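PDB 3WPU: beta-fructofuranosidase, which belongs to the levansucrase/invertase family of the beta-fructosidase clan, whose members are built around a five-bladed beta-propeller. Local coordinates for residues Q37-P42 against N49-S54; E70-W75 against G117-P122; G173-F178 against V214-F219. One frame throughout, in Å; residues are numbered along the deposited sequence.

Interaction 1. Residues Q37-P42 against N49-S54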
# COMPACT_ATOMS: atom_id res chain seq x y z
N GLN A 37 -7.26 21.38 -6.56
CA GLN A 37 -7.06 22.83 -6.31
C GLN A 37 -8.40 23.53 -6.02
O GLN A 37 -8.49 24.46 -5.22
CB GLN A 37 -6.36 23.50 -7.50
CG GLN A 37 -5.00 22.92 -7.75
CD GLN A 37 -4.41 23.38 -9.06
OE1 GLN A 37 -4.46 24.58 -9.40
NE2 GLN A 37 -3.86 22.43 -9.82
N ARG A 38 -9.47 23.10 -6.69
CA ARG A 38 -10.78 23.69 -6.45
C ARG A 38 -11.26 23.46 -5.03
O ARG A 38 -12.00 24.26 -4.49
CB ARG A 38 -11.82 23.13 -7.44
CG ARG A 38 -11.52 23.44 -8.90
CD ARG A 38 -12.63 22.97 -9.84
NE ARG A 38 -13.85 23.75 -9.68
CZ ARG A 38 -15.07 23.34 -10.04
NH1 ARG A 38 -15.26 22.15 -10.58
NH2 ARG A 38 -16.13 24.14 -9.85
N MET A 39 -10.87 22.33 -4.44
CA MET A 39 -11.31 21.94 -3.12
C MET A 39 -10.52 22.66 -2.04
O MET A 39 -10.93 22.64 -0.89
CB MET A 39 -11.13 20.44 -2.94
CG MET A 39 -12.01 19.55 -3.84
SD MET A 39 -11.32 17.88 -3.98
CE MET A 39 -10.61 17.85 -2.32
N SER A 40 -9.41 23.28 -2.42
CA SER A 40 -8.52 23.92 -1.44
C SER A 40 -9.02 25.31 -1.11
O SER A 40 -9.60 25.99 -1.95
CB SER A 40 -7.10 23.98 -2.01
OG SER A 40 -6.18 24.58 -1.10
N ASP A 41 -8.77 25.73 0.13
CA ASP A 41 -9.24 27.02 0.63
C ASP A 41 -8.13 28.04 0.41
O ASP A 41 -7.10 27.93 1.04
CB ASP A 41 -9.54 26.91 2.12
CG ASP A 41 -9.98 28.24 2.74
OD1 ASP A 41 -10.00 29.29 2.05
OD2 ASP A 41 -10.32 28.20 3.95
N PRO A 42 -8.35 29.02 -0.49
CA PRO A 42 -7.27 29.94 -0.81
C PRO A 42 -6.94 30.89 0.34
O PRO A 42 -5.89 31.53 0.27
CB PRO A 42 -7.81 30.71 -2.03
CG PRO A 42 -9.28 30.59 -1.93
CD PRO A 42 -9.55 29.26 -1.30
N ASN A 49 -4.00 23.77 7.52
CA ASN A 49 -4.54 22.93 6.44
C ASN A 49 -5.50 23.72 5.55
O ASN A 49 -6.36 24.44 6.05
CB ASN A 49 -5.28 21.77 7.09
CG ASN A 49 -5.78 20.75 6.10
OD1 ASN A 49 -5.21 20.56 5.03
ND2 ASN A 49 -6.84 20.07 6.49
N SER A 50 -5.34 23.57 4.23
CA SER A 50 -6.25 24.19 3.26
C SER A 50 -7.24 23.20 2.65
O SER A 50 -8.11 23.63 1.89
CB SER A 50 -5.48 24.88 2.13
OG SER A 50 -4.87 23.96 1.22
N MET A 51 -7.08 21.92 2.94
CA MET A 51 -7.91 20.86 2.32
C MET A 51 -9.11 20.56 3.21
O MET A 51 -9.08 20.83 4.42
CB MET A 51 -7.08 19.59 2.07
CG MET A 51 -5.86 19.79 1.18
SD MET A 51 -6.20 20.62 -0.38
CE MET A 51 -7.07 19.34 -1.31
N PRO A 52 -10.17 19.98 2.63
CA PRO A 52 -11.34 19.72 3.45
C PRO A 52 -11.05 18.67 4.52
O PRO A 52 -10.31 17.70 4.28
CB PRO A 52 -12.37 19.19 2.44
CG PRO A 52 -11.93 19.76 1.14
CD PRO A 52 -10.43 19.72 1.21
N ALA A 53 -11.63 18.86 5.70
CA ALA A 53 -11.36 17.97 6.83
C ALA A 53 -11.77 16.54 6.53
O ALA A 53 -11.10 15.59 6.96
CB ALA A 53 -12.06 18.48 8.09
N SER A 54 -12.81 16.38 5.74
CA SER A 54 -13.34 15.04 5.45
C SER A 54 -12.40 14.17 4.61
O SER A 54 -12.59 12.95 4.54
CB SER A 54 -14.71 15.10 4.79
OG SER A 54 -14.62 15.73 3.51
O HOH W 1 -11.01 23.31 1.93

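Interaction 2. Residues E70-W75 against G117-P122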
# COMPACT_ATOMS: atom_id res chain seq x y z
N GLU A 70 13.32 1.63 18.54
CA GLU A 70 14.39 2.23 17.75
C GLU A 70 15.48 1.21 17.35
O GLU A 70 16.62 1.59 17.10
CB GLU A 70 14.98 3.48 18.47
CG GLU A 70 13.94 4.53 18.83
CD GLU A 70 14.54 5.81 19.43
OE1 GLU A 70 15.74 5.85 19.71
OE2 GLU A 70 13.78 6.79 19.59
N GLN A 71 15.13 -0.07 17.24
CA GLN A 71 16.08 -1.07 16.75
C GLN A 71 16.35 -0.91 15.26
O GLN A 71 17.47 -1.11 14.81
CB GLN A 71 15.58 -2.50 16.98
CG GLN A 71 15.52 -2.99 18.41
CD GLN A 71 14.83 -4.33 18.46
OE1 GLN A 71 15.44 -5.35 18.13
NE2 GLN A 71 13.53 -4.34 18.80
N VAL A 72 15.29 -0.61 14.50
CA VAL A 72 15.35 -0.41 13.06
C VAL A 72 14.49 0.79 12.63
O VAL A 72 13.67 1.29 13.42
CB VAL A 72 14.82 -1.66 12.28
CG1 VAL A 72 15.85 -2.79 12.28
CG2 VAL A 72 13.47 -2.12 12.79
N TRP A 73 14.70 1.25 11.40
CA TRP A 73 13.76 2.15 10.74
C TRP A 73 12.74 1.26 10.08
O TRP A 73 13.12 0.28 9.45
CB TRP A 73 14.40 2.99 9.65
CG TRP A 73 15.47 3.98 10.07
CD1 TRP A 73 16.77 3.95 9.70
CD2 TRP A 73 15.29 5.18 10.83
NE1 TRP A 73 17.44 5.06 10.22
CE2 TRP A 73 16.54 5.82 10.91
CE3 TRP A 73 14.19 5.78 11.45
CZ2 TRP A 73 16.72 7.02 11.60
CZ3 TRP A 73 14.38 6.95 12.15
CH2 TRP A 73 15.62 7.57 12.20
N VAL A 74 11.47 1.61 10.21
CA VAL A 74 10.38 0.81 9.63
C VAL A 74 9.58 1.70 8.71
O VAL A 74 9.26 2.82 9.09
CB VAL A 74 9.43 0.32 10.75
CG1 VAL A 74 8.29 -0.48 10.14
CG2 VAL A 74 10.18 -0.51 11.78
N TRP A 75 9.17 1.21 7.54
CA TRP A 75 8.22 1.99 6.73
C TRP A 75 7.16 1.08 6.15
O TRP A 75 6.37 0.53 6.94
CB TRP A 75 8.87 2.99 5.76
CG TRP A 75 9.83 2.54 4.62
CD1 TRP A 75 9.62 2.77 3.28
CD2 TRP A 75 11.12 1.89 4.70
NE1 TRP A 75 10.66 2.31 2.54
CE2 TRP A 75 11.60 1.75 3.38
CE3 TRP A 75 11.92 1.42 5.76
CZ2 TRP A 75 12.82 1.15 3.08
CZ3 TRP A 75 13.14 0.82 5.46
CH2 TRP A 75 13.59 0.70 4.13
N GLY A 117 11.51 -7.33 6.98
CA GLY A 117 11.51 -7.89 8.32
C GLY A 117 10.09 -8.24 8.73
O GLY A 117 9.15 -8.04 7.96
N TYR A 118 9.91 -8.78 9.93
CA TYR A 118 8.57 -9.06 10.42
C TYR A 118 8.42 -8.75 11.89
O TYR A 118 9.40 -8.70 12.63
CB TYR A 118 8.16 -10.50 10.10
CG TYR A 118 8.90 -11.58 10.88
CD1 TYR A 118 8.28 -12.21 11.96
CD2 TYR A 118 10.18 -11.98 10.53
CE1 TYR A 118 8.93 -13.20 12.67
CE2 TYR A 118 10.83 -12.99 11.25
CZ TYR A 118 10.18 -13.60 12.31
OH TYR A 118 10.75 -14.60 13.06
N PHE A 119 7.18 -8.50 12.29
CA PHE A 119 6.84 -8.24 13.69
C PHE A 119 5.69 -9.16 14.05
O PHE A 119 4.95 -9.62 13.16
CB PHE A 119 6.41 -6.79 13.92
CG PHE A 119 7.48 -5.74 13.72
CD1 PHE A 119 8.15 -5.22 14.82
CD2 PHE A 119 7.77 -5.23 12.47
CE1 PHE A 119 9.10 -4.22 14.67
CE2 PHE A 119 8.71 -4.22 12.31
CZ PHE A 119 9.39 -3.73 13.42
N TYR A 120 5.52 -9.43 15.34
CA TYR A 120 4.37 -10.20 15.82
C TYR A 120 3.92 -9.72 17.19
O TYR A 120 4.68 -9.06 17.95
CB TYR A 120 4.70 -11.68 15.83
CG TYR A 120 5.88 -12.07 16.68
CD1 TYR A 120 5.73 -12.39 18.02
CD2 TYR A 120 7.16 -12.14 16.12
CE1 TYR A 120 6.82 -12.77 18.79
CE2 TYR A 120 8.25 -12.49 16.88
CZ TYR A 120 8.08 -12.82 18.20
OH TYR A 120 9.19 -13.19 18.94
N ARG A 121 2.66 -9.99 17.50
CA ARG A 121 2.10 -9.65 18.81
C ARG A 121 0.91 -10.55 19.07
O ARG A 121 0.33 -11.10 18.13
CB ARG A 121 1.70 -8.17 18.89
CG ARG A 121 0.48 -7.80 18.08
CD ARG A 121 0.17 -6.31 18.12
NE ARG A 121 -1.01 -6.01 17.30
CZ ARG A 121 -1.54 -4.80 17.15
NH1 ARG A 121 -1.02 -3.75 17.76
NH2 ARG A 121 -2.58 -4.65 16.36
N PRO A 122 0.51 -10.69 20.34
CA PRO A 122 -0.65 -11.52 20.65
C PRO A 122 -1.93 -11.03 19.96
O PRO A 122 -2.22 -9.83 19.92
CB PRO A 122 -0.78 -11.38 22.17
CG PRO A 122 0.60 -11.02 22.63
CD PRO A 122 1.11 -10.11 21.55

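Interaction 3. Residues G173-F178 against V214-F219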
# COMPACT_ATOMS: atom_id res chain seq x y z
N GLY A 173 -0.49 -22.72 7.38
CA GLY A 173 0.47 -21.78 7.96
C GLY A 173 1.55 -21.34 6.98
O GLY A 173 2.46 -20.59 7.35
N GLU A 174 1.45 -21.78 5.73
CA GLU A 174 2.40 -21.35 4.71
C GLU A 174 2.09 -19.91 4.33
O GLU A 174 0.92 -19.49 4.32
CB GLU A 174 2.28 -22.23 3.47
CG GLU A 174 3.04 -21.78 2.24
CD GLU A 174 2.57 -22.53 1.01
OE1 GLU A 174 2.72 -23.78 1.03
OE2 GLU A 174 2.03 -21.89 0.07
N ILE A 175 3.15 -19.18 4.00
CA ILE A 175 3.05 -17.82 3.56
C ILE A 175 3.69 -17.68 2.18
O ILE A 175 4.86 -18.05 1.98
CB ILE A 175 3.78 -16.89 4.54
CG1 ILE A 175 3.11 -16.94 5.94
CG2 ILE A 175 3.81 -15.46 4.00
CD1 ILE A 175 3.88 -16.17 7.00
N LYS A 176 2.92 -17.13 1.23
CA LYS A 176 3.47 -16.71 -0.05
C LYS A 176 3.75 -15.21 0.04
O LYS A 176 2.81 -14.39 0.05
CB LYS A 176 2.53 -17.01 -1.19
CG LYS A 176 2.31 -18.47 -1.48
CD LYS A 176 1.38 -18.59 -2.67
CE LYS A 176 1.18 -20.02 -3.17
NZ LYS A 176 0.20 -20.68 -2.29
N LEU A 177 5.02 -14.87 0.15
CA LEU A 177 5.45 -13.50 0.23
C LEU A 177 5.74 -12.94 -1.18
O LEU A 177 6.67 -13.35 -1.87
CB LEU A 177 6.67 -13.40 1.13
CG LEU A 177 7.30 -12.02 1.33
CD1 LEU A 177 6.29 -11.02 1.85
CD2 LEU A 177 8.50 -12.13 2.25
N PHE A 178 4.85 -12.08 -1.65
CA PHE A 178 5.04 -11.36 -2.92
C PHE A 178 5.78 -10.08 -2.61
O PHE A 178 5.35 -9.32 -1.77
CB PHE A 178 3.71 -11.08 -3.58
CG PHE A 178 2.99 -12.32 -4.02
CD1 PHE A 178 3.24 -12.90 -5.24
CD2 PHE A 178 2.13 -12.96 -3.14
CE1 PHE A 178 2.60 -14.07 -5.64
CE2 PHE A 178 1.48 -14.13 -3.52
CZ PHE A 178 1.73 -14.68 -4.77
N VAL A 214 6.93 -16.04 17.46
CA VAL A 214 6.84 -16.49 16.09
C VAL A 214 8.22 -16.54 15.46
O VAL A 214 9.01 -15.61 15.57
CB VAL A 214 5.95 -15.53 15.27
CG1 VAL A 214 6.03 -15.83 13.78
CG2 VAL A 214 4.51 -15.59 15.78
N THR A 215 8.51 -17.66 14.80
CA THR A 215 9.66 -17.80 13.94
C THR A 215 9.12 -18.09 12.56
O THR A 215 8.09 -18.76 12.41
CB THR A 215 10.58 -18.96 14.38
OG1 THR A 215 11.02 -18.72 15.73
CG2 THR A 215 11.80 -19.04 13.48
N LEU A 216 9.78 -17.54 11.54
CA LEU A 216 9.45 -17.87 10.17
C LEU A 216 10.48 -18.86 9.68
O LEU A 216 11.66 -18.74 9.99
CB LEU A 216 9.38 -16.62 9.29
CG LEU A 216 8.29 -15.61 9.67
CD1 LEU A 216 8.25 -14.48 8.65
CD2 LEU A 216 6.90 -16.22 9.79
N THR A 217 10.02 -19.90 9.00
CA THR A 217 10.89 -20.89 8.42
C THR A 217 10.72 -20.81 6.90
O THR A 217 9.78 -20.18 6.40
CB THR A 217 10.57 -22.32 8.95
OG1 THR A 217 9.26 -22.72 8.54
CG2 THR A 217 10.67 -22.37 10.47
N GLY A 218 11.67 -21.40 6.17
CA GLY A 218 11.62 -21.41 4.72
C GLY A 218 12.17 -20.11 4.15
O GLY A 218 13.17 -19.61 4.64
N PHE A 219 11.52 -19.56 3.13
CA PHE A 219 12.03 -18.35 2.45
C PHE A 219 13.46 -18.56 1.95
O PHE A 219 14.32 -17.71 2.05
CB PHE A 219 11.89 -17.13 3.37
CG PHE A 219 10.48 -16.81 3.74
CD1 PHE A 219 9.56 -16.44 2.75
CD2 PHE A 219 10.04 -16.91 5.05
CE1 PHE A 219 8.26 -16.14 3.09
CE2 PHE A 219 8.74 -16.58 5.40
CZ PHE A 219 7.83 -16.24 4.41

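Interaction 1. Residues Q37-P42 against N49-S54
The hydroxyls of S40 and S50 face each other between the turn leaving helix 30-38 and the loop that follows it, S40 OG lying 2.7 Å from S50 OG in a hydrogen bond. S40 turns OG anti to its backbone N (chi1 -179°), which carries the hydroxyl across to the other segment. The S50 hydroxyl is gripped three times, since it also bonds to T397 O and L399 N of a neighbouring loop. Just beside this pair the backbone N of D41 donates to S50 O over 2.8 Å, while S40 CA makes a CH...O contact with the same oxygen.

This is the dense part of the contact, and S40, S50 and M51 are all buried here. M51 folds back on itself through bends at chi2 and chi3, bringing its SD to 3.8 Å from S40 CB. An apolar cluster continues from it: the methyl groups at the two methionine ends, M39 CE and M51 CE, meet at 4.0 Å, and M39 CE lies equally close to P52 CD, the M39 side chain crossing the proline at about a right angle.

The looser side is marked by water and by the partly exposed D41. One water molecule donates to both M39 O and S50 O and so bridges the two segments. Of the D41 side chain only CB comes near, at S50 O, while OD1 bonds to T43 OG1. Within 49-54, N49 OD1 accepts from M51 N in an Asx turn, the donor standing well above the amide plane, and also from T397 N.

S50 is thus a polar junction whose hydroxyl and carbonyl oxygen are both bonded in a largely buried spot, consistent with a fixed position for the loop.

Interaction 2. Residues E70-W75 against G117-P122
V74 and F119 come from opposite directions across the antiparallel strands 72-81, 93-102 and 115-122, consistent with part of a propeller blade. Strands 72-81 and 115-122 are not direct neighbours: strand 93-102 runs between them and pairs with both, so no hydrogen bond links the two segments and the side chains reach over the middle strand.

The conformation of V74 determines which methyl does the touching. CG1 stands anti to the backbone N (chi1 179°), and CG2, beside that N, approaches the far end of the phenyl ring. From the other side, F119 has its CG beside its own backbone N (chi1 -67°), extending the ring toward strand 72-81 with CZ leading. V72 is rotated differently, with chi1 at -76°, yet it too presents CG2 to the ring, at the longer distance of 4.4 Å from F119 CZ. Both valine methyls reach the ring obliquely.

All three residues are buried. Neighbouring side chains close in: F119 also touches I96 and V74 touches S98, both of the middle strand, while V72 rests on Y138 of strand 137-141. The tightest point is V74 CG2, 3.7 Å from F119 CZ and 4.0 Å from F119 CE2.

Interaction 3. Residues G173-F178 against V214-F219
F219 pushes its phenyl ring between I175 and L177, two residues on the same face of strand 174-184, and has the largest share of the buried area. The chain turns sharply on the way to it, where G218 has positive phi. From CB the side chain leaves with CG beside the backbone N, and CB and CG act as a spacer that carries the ring to the other strand. On one flank CE1 lies 3.7 Å from L177 CB and also near L177 CD2; the backbone oxygen I175 O is 4.1 Å from the same F219 CE1. At the tip, CZ rests against I175 CB and its CG2 branch, 4.1 Å from each. On the other flank CE2 faces a residue of its own strand, with L216 CB at the ring edge and in its plane.

L216 makes the second, smaller part of the interface. I175 extends CG1 and CD1 nearly straight (chi2 173°), so that CD1 comes to 4.1 Å from L216 CD2, the two side chains crossing at about a right angle. Every contact across is apolar or van der Waals in kind, without a hydrogen bond. The charged pair of strand 174-184 is kept apart from it: E174 and K176 point away, where K176 NZ and E174 OE2 form a salt bridge.

The axes of 174-178 and 214-219 approach to 8.9 Å, with 65° between their directions. Strand 197-210 separates the two and pairs with both; its S203 touches F219 and its V207 touches I175. A167 of strand 159-169, F97 of strand 93-102 and V142 of a loop also pack here.

In the fold
The three contacts follow one another along the chain, each closing before the next begins. Interaction 1 stands apart near the N-terminal helix 30-38, its centre about 35 Å from that of interaction 2 and about 44 Å from that of interaction 3, on the opposite side of the chain's centre from the latter. Interactions 2 and 3 belong to the same large mixed sheet, with centres about 16 Å apart. Strand 93-102 packs against both, and the two touch directly where Y118 OH lies 3.2 Å from V214 O, probably as a hydrogen bond. Interactions 2 and 3 are thus joined at Y118 within one sheet, whereas interaction 1 lies at the end of helix 30-38, outside that sheet.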